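Local coordinates for mucin-like protocadherin (PDB 6OAE), which probably mediates calcium-dependent heterophilic adhesion with CDHR2 between neighbouring microvilli, this two-repeat fragment being the N-terminal cadherin region of its ectodomain, at residues 62-72 / 84-95; 144-152 / 164-175. All blocks are in the same frame, centred on the assembly; numbering follows the deposited sequence.

Contact 1 (62-72 / 84-95); sequences YEEKSLLEAQL and LRVFVSVLDVND. With CA (calcium ion), chain C; CA (calcium ion), chain D; CA (calcium ion), chain E.
Glu63, Asp92 and Asp95 turn their carboxylates onto a shared calcium ion, the core of the linker site between two cadherin repeats. Glu63 grips this ion with both oxygens, OE2 at 2.5 Å, and its OE1 also reaches a second calcium at 2.3 Å. Asp95, also held by Asn18, bridges the same two ions, one oxygen to each. Asp92 OD1 and Val93 O bind the first ion alone, where Glu17 and Asp131 add further ligands; Glu17 and Asp61 complete the protein ligands of the second. The close carboxylate oxygens are thus held together by metal, which probably offsets their charge. Arg85 NH1, whose guanidinium Gln83 also holds, makes a salt bridge of 3.1 Å to Glu69 OE1 from above the carboxylate plane; the same oxygen sits at the edge of the Phe87 ring. Segments 67-72 and 84-91, parts of the two arms of the hairpin 67-76/79-91, pair antiparallel, with Leu68 N to Val88 O at 2.9 Å. Behind Asp92, Tyr62 forms the second shell: Asp92 CB lies over the centre of its ring, a CH-pi contact of 3.5 Å to the centroid. With CG anti to the backbone N (chi1 -176°), Tyr62 swings its ring there, edge against Val90 O. Leu68, Ala70, Leu72, Val86 and Val88 form a buried apolar row on the other face. Strand 12-16 flanks 79-91, strand 35-38 flanks 67-76, and Phe47 and Ile49 pack against the row.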
loop_
_atom_site.group_PDB
_atom_site.type_symbol
_atom_site.label_atom_id
_atom_site.label_comp_id
_atom_site.label_asym_id
_atom_site.label_seq_id
_atom_site.Cartn_x
_atom_site.Cartn_y
_atom_site.Cartn_z
ATOM N N TYR A 62 0.034 -7.151 5.708
ATOM C CA TYR A 62 -1.101 -6.212 5.861
ATOM C C TYR A 62 -2.021 -6.222 4.621
ATOM O O TYR A 62 -3.257 -6.052 4.799
ATOM C CB TYR A 62 -0.589 -4.808 6.148
ATOM C CG TYR A 62 -1.687 -3.823 6.417
ATOM C CD1 TYR A 62 -2.173 -3.641 7.700
ATOM C CD2 TYR A 62 -2.258 -3.089 5.390
ATOM C CE1 TYR A 62 -3.196 -2.738 7.969
ATOM C CE2 TYR A 62 -3.279 -2.187 5.640
ATOM C CZ TYR A 62 -3.751 -2.013 6.930
ATOM O OH TYR A 62 -4.759 -1.122 7.172
ATOM N N GLU A 63 -1.469 -6.421 3.425
ATOM C CA GLU A 63 -2.234 -6.445 2.147
ATOM C C GLU A 63 -3.029 -7.765 2.001
ATOM O O GLU A 63 -3.989 -7.782 1.229
ATOM C CB GLU A 63 -1.293 -6.206 0.960
ATOM C CG GLU A 63 -0.881 -4.747 0.782
ATOM C CD GLU A 63 0.080 -4.160 1.814
ATOM O OE1 GLU A 63 1.161 -4.749 2.028
ATOM O OE2 GLU A 63 -0.230 -3.107 2.400
ATOM N N GLU A 64 -2.650 -8.837 2.702
ATOM C CA GLU A 64 -3.361 -10.145 2.661
ATOM C C GLU A 64 -4.389 -10.188 3.806
ATOM O O GLU A 64 -5.556 -10.533 3.533
ATOM C CB GLU A 64 -2.319 -11.266 2.689
ATOM C CG GLU A 64 -2.896 -12.679 2.674
ATOM C CD GLU A 64 -2.995 -13.369 4.024
ATOM O OE1 GLU A 64 -2.125 -13.117 4.904
ATOM O OE2 GLU A 64 -3.941 -14.170 4.202
ATOM N N LYS A 65 -3.994 -9.849 5.041
ATOM C CA LYS A 65 -4.900 -9.910 6.218
ATOM C C LYS A 65 -4.319 -9.051 7.340
ATOM O O LYS A 65 -3.154 -9.289 7.702
ATOM C CB LYS A 65 -5.067 -11.375 6.633
ATOM C CG LYS A 65 -6.252 -11.681 7.532
ATOM C CD LYS A 65 -6.290 -13.124 7.985
ATOM C CE LYS A 65 -6.542 -14.117 6.866
ATOM N NZ LYS A 65 -7.939 -14.045 6.375
ATOM N N SER A 66 -5.096 -8.095 7.860
ATOM C CA SER A 66 -4.646 -7.061 8.833
ATOM C C SER A 66 -4.972 -7.455 10.281
ATOM O O SER A 66 -4.502 -6.767 11.203
ATOM C CB SER A 66 -5.256 -5.731 8.491
ATOM O OG SER A 66 -6.655 -5.756 8.703
ATOM N N LEU A 67 -5.770 -8.503 10.489
ATOM C CA LEU A 67 -6.184 -8.933 11.846
ATOM C C LEU A 67 -6.146 -10.452 11.912
ATOM O O LEU A 67 -6.783 -11.115 11.065
ATOM C CB LEU A 67 -7.581 -8.385 12.134
ATOM C CG LEU A 67 -8.112 -8.650 13.535
ATOM C CD1 LEU A 67 -7.487 -7.682 14.544
ATOM C CD2 LEU A 67 -9.638 -8.550 13.540
ATOM N N LEU A 68 -5.391 -10.982 12.870
ATOM C CA LEU A 68 -5.242 -12.438 13.089
ATOM C C LEU A 68 -5.855 -12.714 14.455
ATOM O O LEU A 68 -5.567 -11.939 15.379
ATOM C CB LEU A 68 -3.763 -12.831 13.016
ATOM C CG LEU A 68 -2.975 -12.246 11.838
ATOM C CD1 LEU A 68 -1.502 -12.642 11.919
ATOM C CD2 LEU A 68 -3.569 -12.684 10.521
ATOM N N GLU A 69 -6.673 -13.755 14.555
ATOM C CA GLU A 69 -7.407 -14.128 15.778
ATOM C C GLU A 69 -7.014 -15.545 16.182
ATOM O O GLU A 69 -6.979 -16.421 15.327
ATOM C CB GLU A 69 -8.910 -13.981 15.502
ATOM C CG GLU A 69 -9.801 -14.576 16.573
ATOM C CD GLU A 69 -11.244 -14.101 16.515
ATOM O OE1 GLU A 69 -11.853 -13.930 17.595
ATOM O OE2 GLU A 69 -11.753 -13.894 15.391
ATOM N N ALA A 70 -6.740 -15.746 17.461
ATOM C CA ALA A 70 -6.506 -17.065 18.067
ATOM C C ALA A 70 -7.640 -17.305 19.051
ATOM O O ALA A 70 -7.867 -16.418 19.910
ATOM C CB ALA A 70 -5.173 -17.122 18.752
ATOM N N GLN A 71 -8.322 -18.441 18.909
ATOM C CA GLN A 71 -9.355 -18.903 19.879
ATOM C C GLN A 71 -8.667 -19.930 20.758
ATOM O O GLN A 71 -8.263 -20.970 20.220
ATOM C CB GLN A 71 -10.569 -19.459 19.137
ATOM C CG GLN A 71 -11.641 -20.012 20.071
ATOM C CD GLN A 71 -12.763 -20.680 19.319
ATOM O OE1 GLN A 71 -12.551 -21.348 18.308
ATOM N NE2 GLN A 71 -13.974 -20.504 19.818
ATOM N N LEU A 72 -8.499 -19.637 22.038
ATOM C CA LEU A 72 -7.859 -20.547 23.007
ATOM C C LEU A 72 -8.989 -21.280 23.707
ATOM O O LEU A 72 -9.786 -20.594 24.364
ATOM C CB LEU A 72 -7.004 -19.782 24.019
ATOM C CG LEU A 72 -6.052 -18.728 23.456
ATOM C CD1 LEU A 72 -5.011 -18.362 24.488
ATOM C CD2 LEU A 72 -5.398 -19.188 22.173
ATOM N N LEU A 84 -10.689 -18.094 25.518
ATOM C CA LEU A 84 -10.014 -16.777 25.482
ATOM C C LEU A 84 -9.853 -16.394 24.010
ATOM O O LEU A 84 -9.791 -17.294 23.183
ATOM C CB LEU A 84 -8.656 -16.921 26.173
ATOM C CG LEU A 84 -8.582 -16.764 27.692
ATOM C CD1 LEU A 84 -9.799 -17.266 28.421
ATOM C CD2 LEU A 84 -7.335 -17.443 28.232
ATOM N N ARG A 85 -9.819 -15.102 23.694
ATOM C CA ARG A 85 -9.435 -14.612 22.350
ATOM C C ARG A 85 -8.131 -13.833 22.479
ATOM O O ARG A 85 -7.938 -13.103 23.486
ATOM C CB ARG A 85 -10.511 -13.726 21.709
ATOM C CG ARG A 85 -11.877 -14.387 21.606
ATOM C CD ARG A 85 -11.848 -15.773 20.967
ATOM N NE ARG A 85 -13.163 -16.377 21.114
ATOM C CZ ARG A 85 -14.193 -16.111 20.321
ATOM N NH1 ARG A 85 -14.054 -15.267 19.310
ATOM N NH2 ARG A 85 -15.361 -16.696 20.532
ATOM N N VAL A 86 -7.272 -13.992 21.488
ATOM C CA VAL A 86 -6.068 -13.143 21.301
ATOM C C VAL A 86 -6.136 -12.559 19.903
ATOM O O VAL A 86 -6.379 -13.340 18.940
ATOM C CB VAL A 86 -4.761 -13.910 21.499
ATOM C CG1 VAL A 86 -3.568 -13.034 21.098
ATOM C CG2 VAL A 86 -4.634 -14.424 22.920
ATOM N N PHE A 87 -5.924 -11.249 19.793
ATOM C CA PHE A 87 -5.887 -10.521 18.509
ATOM C C PHE A 87 -4.473 -10.034 18.218
ATOM O O PHE A 87 -3.845 -9.426 19.095
ATOM C CB PHE A 87 -6.860 -9.352 18.557
ATOM C CG PHE A 87 -8.307 -9.760 18.426
ATOM C CD1 PHE A 87 -8.701 -11.091 18.416
ATOM C CD2 PHE A 87 -9.293 -8.805 18.328
ATOM C CE1 PHE A 87 -10.036 -11.432 18.279
ATOM C CE2 PHE A 87 -10.625 -9.154 18.187
ATOM C CZ PHE A 87 -10.990 -10.465 18.160
ATOM N N VAL A 88 -4.012 -10.300 17.005
ATOM C CA VAL A 88 -2.798 -9.650 16.456
ATOM C C VAL A 88 -3.279 -8.638 15.422
ATOM O O VAL A 88 -3.800 -9.045 14.371
ATOM C CB VAL A 88 -1.785 -10.633 15.866
ATOM C CG1 VAL A 88 -0.597 -9.877 15.290
ATOM C CG2 VAL A 88 -1.322 -11.654 16.890
ATOM N N SER A 89 -3.123 -7.371 15.740
ATOM C CA SER A 89 -3.373 -6.251 14.828
ATOM C C SER A 89 -2.097 -6.051 14.005
ATOM O O SER A 89 -1.066 -5.702 14.592
ATOM C CB SER A 89 -3.765 -5.043 15.589
ATOM O OG SER A 89 -3.906 -3.956 14.703
ATOM N N VAL A 90 -2.166 -6.268 12.693
ATOM C CA VAL A 90 -1.002 -6.128 11.780
ATOM C C VAL A 90 -0.920 -4.667 11.329
ATOM O O VAL A 90 -1.939 -4.133 10.865
ATOM C CB VAL A 90 -1.107 -7.080 10.581
ATOM C CG1 VAL A 90 0.107 -6.936 9.677
ATOM C CG2 VAL A 90 -1.290 -8.522 11.028
ATOM N N LEU A 91 0.260 -4.064 11.433
ATOM C CA LEU A 91 0.486 -2.641 11.101
ATOM C C LEU A 91 1.050 -2.560 9.687
ATOM O O LEU A 91 1.990 -3.323 9.348
ATOM C CB LEU A 91 1.454 -1.993 12.091
ATOM C CG LEU A 91 1.048 -2.047 13.560
ATOM C CD1 LEU A 91 2.070 -1.311 14.415
ATOM C CD2 LEU A 91 -0.354 -1.491 13.778
ATOM N N ASP A 92 0.498 -1.649 8.902
ATOM C CA ASP A 92 0.929 -1.436 7.504
ATOM C C ASP A 92 2.333 -0.829 7.496
ATOM O O ASP A 92 2.645 0.070 8.343
ATOM C CB ASP A 92 -0.065 -0.567 6.730
ATOM C CG ASP A 92 0.362 -0.374 5.287
ATOM O OD1 ASP A 92 0.860 -1.379 4.663
ATOM O OD2 ASP A 92 0.245 0.781 4.800
ATOM N N VAL A 93 3.149 -1.320 6.580
ATOM C CA VAL A 93 4.504 -0.817 6.243
ATOM C C VAL A 93 4.441 -0.372 4.774
ATOM O O VAL A 93 3.658 -0.978 3.987
ATOM C CB VAL A 93 5.554 -1.917 6.498
ATOM C CG1 VAL A 93 6.901 -1.623 5.836
ATOM C CG2 VAL A 93 5.730 -2.173 7.998
ATOM N N ASN A 94 5.207 0.648 4.411
ATOM C CA ASN A 94 5.355 1.067 2.994
ATOM C C ASN A 94 6.270 0.037 2.326
ATOM O O ASN A 94 7.493 0.281 2.246
ATOM C CB ASN A 94 5.848 2.524 2.895
ATOM C CG ASN A 94 5.989 2.975 1.458
ATOM O OD1 ASN A 94 5.539 2.275 0.560
ATOM N ND2 ASN A 94 6.616 4.126 1.237
ATOM N N ASP A 95 5.713 -1.096 1.888
ATOM C CA ASP A 95 6.494 -2.249 1.366
ATOM C C ASP A 95 6.191 -2.510 -0.123
ATOM O O ASP A 95 6.729 -3.508 -0.662
ATOM C CB ASP A 95 6.277 -3.503 2.233
ATOM C CG ASP A 95 4.866 -4.056 2.300
ATOM O OD1 ASP A 95 3.911 -3.290 2.079
ATOM O OD2 ASP A 95 4.715 -5.291 2.600
HETATM CA CA CA C . 2.039 -2.448 3.102
HETATM CA CA CA D . 2.773 -6.358 2.518
HETATM CA CA CA E . 3.999 2.184 -1.231
HETATM O O HOH W 1 -4.174 -3.537 11.656
HETATM O O HOH W 2 4.126 -8.327 2.814
#

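Contact 2 (144-152 / 164-175); sequences TAGASDYFS and DRPLDFYERPNM
Tyr150 sets CG anti to its carbonyl carbon (chi1 -66°), which lays the ring against Leu167 and Met175, both on one side of it, with Arg172 at its edge; Met175, bent at chi2 and chi3, brings SD back to meet it. This is the end of the second cadherin repeat's beta-sandwich away from the calcium sites, where loops before strands 151-155 and 174-182 close over the core. SD stands obliquely to the Tyr150 ring, 4.1 Å from its centroid, and also lies at the edge of the Phe151 ring, so one sulfur makes two Met-aromatic contacts. Leu167 CD2 likewise touches both aromatics, 3.8 Å from Tyr150 CD2. At the phenol end, Arg172 NH2 gives Tyr150 OH a weak, bent hydrogen bond (128°), with OH near the guanidinium plane. With an alanine at Tyr150, Leu167 CD2 and Met175 SD would probably lose the ring packed against them, and Arg172 NH2 its weak hydroxyl partner. The backbone of Tyr150 is held too: its O accepts from Asp164 N in a nearly straight bond (174°). Beside it, Asp164 OD1 pairs with Arg162, while Ser152 OG donates to the syn lone pair of Asp164 OD2 at 2.7 Å.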
loop_
_atom_site.group_PDB
_atom_site.type_symbol
_atom_site.label_atom_id
_atom_site.label_comp_id
_atom_site.label_asym_id
_atom_site.label_seq_id
_atom_site.Cartn_x
_atom_site.Cartn_y
_atom_site.Cartn_z
ATOM N N THR A 144 12.337 17.641 -23.325
ATOM C CA THR A 144 12.672 18.578 -24.428
ATOM C C THR A 144 12.531 20.008 -23.874
ATOM O O THR A 144 11.559 20.268 -23.147
ATOM C CB THR A 144 11.853 18.211 -25.670
ATOM O OG1 THR A 144 10.459 18.213 -25.351
ATOM C CG2 THR A 144 12.237 16.849 -26.215
ATOM N N ALA A 145 13.488 20.890 -24.176
ATOM C CA ALA A 145 13.574 22.261 -23.604
ATOM C C ALA A 145 12.325 23.069 -23.998
ATOM O O ALA A 145 11.908 23.010 -25.176
ATOM C CB ALA A 145 14.849 22.953 -24.045
ATOM N N GLY A 146 11.736 23.775 -23.030
ATOM C CA GLY A 146 10.546 24.618 -23.237
ATOM C C GLY A 146 9.237 23.869 -23.028
ATOM O O GLY A 146 8.227 24.536 -22.964
ATOM N N ALA A 147 9.248 22.542 -22.902
ATOM C CA ALA A 147 8.017 21.717 -22.820
ATOM C C ALA A 147 7.137 22.164 -21.641
ATOM O O ALA A 147 5.898 22.254 -21.815
ATOM C CB ALA A 147 8.376 20.260 -22.726
ATOM N N SER A 148 7.732 22.446 -20.484
ATOM C CA SER A 148 6.982 22.861 -19.272
ATOM C C SER A 148 6.335 24.244 -19.455
ATOM O O SER A 148 5.527 24.584 -18.616
ATOM C CB SER A 148 7.834 22.820 -18.041
ATOM O OG SER A 148 8.909 23.730 -18.161
ATOM N N ASP A 149 6.680 25.013 -20.494
ATOM C CA ASP A 149 5.975 26.280 -20.835
ATOM C C ASP A 149 4.525 25.967 -21.253
ATOM O O ASP A 149 3.674 26.833 -21.085
ATOM C CB ASP A 149 6.659 27.055 -21.969
ATOM C CG ASP A 149 8.122 27.435 -21.745
ATOM O OD1 ASP A 149 8.609 27.316 -20.602
ATOM O OD2 ASP A 149 8.768 27.862 -22.745
ATOM N N TYR A 150 4.241 24.760 -21.755
ATOM C CA TYR A 150 2.944 24.437 -22.391
ATOM C C TYR A 150 2.022 23.603 -21.512
ATOM O O TYR A 150 0.833 23.756 -21.689
ATOM C CB TYR A 150 3.181 23.683 -23.689
ATOM C CG TYR A 150 3.872 24.534 -24.718
ATOM C CD1 TYR A 150 5.254 24.583 -24.768
ATOM C CD2 TYR A 150 3.152 25.310 -25.617
ATOM C CE1 TYR A 150 5.914 25.360 -25.706
ATOM C CE2 TYR A 150 3.799 26.091 -26.570
ATOM C CZ TYR A 150 5.185 26.116 -26.612
ATOM O OH TYR A 150 5.853 26.887 -27.530
ATOM N N PHE A 151 2.558 22.706 -20.680
ATOM C CA PHE A 151 1.759 21.729 -19.901
ATOM C C PHE A 151 2.248 21.650 -18.465
ATOM O O PHE A 151 3.446 21.785 -18.209
ATOM C CB PHE A 151 1.828 20.338 -20.527
ATOM C CG PHE A 151 1.314 20.244 -21.939
ATOM C CD1 PHE A 151 -0.043 20.126 -22.201
ATOM C CD2 PHE A 151 2.195 20.234 -23.017
ATOM C CE1 PHE A 151 -0.503 20.009 -23.498
ATOM C CE2 PHE A 151 1.729 20.122 -24.320
ATOM C CZ PHE A 151 0.383 20.013 -24.556
ATOM N N SER A 152 1.307 21.431 -17.546
ATOM C CA SER A 152 1.590 21.204 -16.106
ATOM C C SER A 152 0.540 20.259 -15.531
ATOM O O SER A 152 -0.531 20.113 -16.153
ATOM C CB SER A 152 1.625 22.527 -15.375
ATOM O OG SER A 152 0.360 23.152 -15.422
ATOM N N ASP A 164 -1.419 25.053 -20.712
ATOM C CA ASP A 164 -1.219 26.369 -20.049
ATOM C C ASP A 164 -0.974 27.504 -21.025
ATOM O O ASP A 164 -1.133 28.649 -20.606
ATOM C CB ASP A 164 -0.029 26.289 -19.118
ATOM C CG ASP A 164 -0.275 25.281 -18.023
ATOM O OD1 ASP A 164 -1.427 25.261 -17.497
ATOM O OD2 ASP A 164 0.672 24.536 -17.716
ATOM N N ARG A 165 -0.556 27.223 -22.257
ATOM C CA ARG A 165 -0.266 28.287 -23.255
ATOM C C ARG A 165 -0.640 27.780 -24.634
ATOM O O ARG A 165 -0.574 26.578 -24.891
ATOM C CB ARG A 165 1.210 28.695 -23.228
ATOM C CG ARG A 165 1.565 29.585 -22.049
ATOM C CD ARG A 165 3.059 29.792 -21.951
ATOM N NE ARG A 165 3.573 30.577 -23.057
ATOM C CZ ARG A 165 3.626 31.914 -23.102
ATOM N NH1 ARG A 165 4.130 32.507 -24.178
ATOM N NH2 ARG A 165 3.180 32.654 -22.089
ATOM N N PRO A 166 -1.024 28.677 -25.558
ATOM C CA PRO A 166 -1.408 28.241 -26.901
ATOM C C PRO A 166 -0.303 27.402 -27.554
ATOM O O PRO A 166 0.848 27.752 -27.446
ATOM C CB PRO A 166 -1.678 29.545 -27.680
ATOM C CG PRO A 166 -1.843 30.613 -26.633
ATOM C CD PRO A 166 -1.140 30.138 -25.373
ATOM N N LEU A 167 -0.684 26.295 -28.184
ATOM C CA LEU A 167 0.229 25.412 -28.925
ATOM C C LEU A 167 0.534 26.063 -30.274
ATOM O O LEU A 167 -0.285 26.908 -30.770
ATOM C CB LEU A 167 -0.404 24.031 -29.104
ATOM C CG LEU A 167 -0.738 23.307 -27.801
ATOM C CD1 LEU A 167 -1.529 22.036 -28.076
ATOM C CD2 LEU A 167 0.537 22.992 -27.030
ATOM N N ASP A 168 1.660 25.684 -30.837
ATOM C CA ASP A 168 2.105 26.156 -32.167
ATOM C C ASP A 168 2.824 24.984 -32.834
ATOM O O ASP A 168 3.949 24.706 -32.473
ATOM C CB ASP A 168 2.959 27.411 -31.987
ATOM C CG ASP A 168 3.408 28.049 -33.286
ATOM O OD1 ASP A 168 3.543 27.310 -34.283
ATOM O OD2 ASP A 168 3.629 29.292 -33.271
ATOM N N PHE A 169 2.165 24.345 -33.787
ATOM C CA PHE A 169 2.643 23.154 -34.519
ATOM C C PHE A 169 4.013 23.411 -35.164
ATOM O O PHE A 169 4.852 22.503 -35.136
ATOM C CB PHE A 169 1.617 22.761 -35.575
ATOM C CG PHE A 169 2.093 21.717 -36.529
ATOM C CD1 PHE A 169 2.152 20.391 -36.133
ATOM C CD2 PHE A 169 2.474 22.054 -37.822
ATOM C CE1 PHE A 169 2.594 19.419 -37.012
ATOM C CE2 PHE A 169 2.912 21.073 -38.695
ATOM C CZ PHE A 169 2.975 19.760 -38.289
ATOM N N TYR A 170 4.228 24.603 -35.730
ATOM C CA TYR A 170 5.454 24.942 -36.488
ATOM C C TYR A 170 6.622 25.078 -35.513
ATOM O O TYR A 170 7.723 24.509 -35.783
ATOM C CB TYR A 170 5.192 26.170 -37.374
ATOM C CG TYR A 170 4.113 25.850 -38.365
ATOM C CD1 TYR A 170 4.397 25.107 -39.495
ATOM C CD2 TYR A 170 2.796 26.211 -38.129
ATOM C CE1 TYR A 170 3.407 24.761 -40.392
ATOM C CE2 TYR A 170 1.790 25.883 -39.025
ATOM C CZ TYR A 170 2.101 25.150 -40.155
ATOM O OH TYR A 170 1.146 24.812 -41.042
ATOM N N GLU A 171 6.395 25.798 -34.425
ATOM C CA GLU A 171 7.449 26.139 -33.453
ATOM C C GLU A 171 7.795 24.895 -32.634
ATOM O O GLU A 171 8.996 24.603 -32.476
ATOM C CB GLU A 171 6.950 27.309 -32.617
ATOM C CG GLU A 171 7.948 27.778 -31.603
ATOM C CD GLU A 171 7.536 29.037 -30.877
ATOM O OE1 GLU A 171 8.148 29.336 -29.833
ATOM O OE2 GLU A 171 6.634 29.714 -31.363
ATOM N N ARG A 172 6.793 24.165 -32.146
ATOM C CA ARG A 172 7.053 23.021 -31.228
ATOM C C ARG A 172 5.982 21.949 -31.414
ATOM O O ARG A 172 4.987 21.927 -30.695
ATOM C CB ARG A 172 7.168 23.564 -29.805
ATOM C CG ARG A 172 7.798 22.574 -28.844
ATOM C CD ARG A 172 8.122 23.205 -27.516
ATOM N NE ARG A 172 9.416 23.869 -27.542
ATOM C CZ ARG A 172 9.635 25.181 -27.682
ATOM N NH1 ARG A 172 10.881 25.621 -27.685
ATOM N NH2 ARG A 172 8.639 26.049 -27.818
ATOM N N PRO A 173 6.143 21.048 -32.404
ATOM C CA PRO A 173 5.161 19.996 -32.652
ATOM C C PRO A 173 5.271 18.803 -31.697
ATOM O O PRO A 173 4.328 18.055 -31.653
ATOM C CB PRO A 173 5.500 19.517 -34.059
ATOM C CG PRO A 173 7.006 19.725 -34.134
ATOM C CD PRO A 173 7.266 20.993 -33.354
ATOM N N ASN A 174 6.415 18.652 -31.017
ATOM C CA ASN A 174 6.696 17.521 -30.080
ATOM C C ASN A 174 7.160 18.089 -28.744
ATOM O O ASN A 174 8.060 18.964 -28.746
ATOM C CB ASN A 174 7.744 16.527 -30.605
ATOM C CG ASN A 174 8.162 15.481 -29.579
ATOM O OD1 ASN A 174 8.812 15.791 -28.573
ATOM N ND2 ASN A 174 7.809 14.230 -29.828
ATOM N N MET A 175 6.564 17.609 -27.648
ATOM C CA MET A 175 6.956 17.949 -26.255
ATOM C C MET A 175 7.027 16.625 -25.493
ATOM O O MET A 175 6.017 15.897 -25.485
ATOM C CB MET A 175 5.959 18.891 -25.578
ATOM C CG MET A 175 6.184 20.352 -25.938
ATOM S SD MET A 175 4.703 21.321 -26.248
ATOM C CE MET A 175 3.951 20.358 -27.551
HETATM O O HOH W 3 3.274 25.438 -17.691
#

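Contact 1 and contact 2 belong to successive cadherin repeats and lie on opposite sides of the chain's centre, their own centres 51 Å apart and their nearest atoms about 24 Å apart. They do not touch, and contact 1 closes along the chain before contact 2 opens. The calcium ions sit at the end of contact 1 that faces the second repeat: 62-72 and 84-95 supply ligands directly, with Asn94 OD1 binding a third calcium, whose other ligands include Asp134 and Asp183 of the second repeat. By contrast, 144-152 and 164-175 contribute no calcium ligand and close the far end of that repeat.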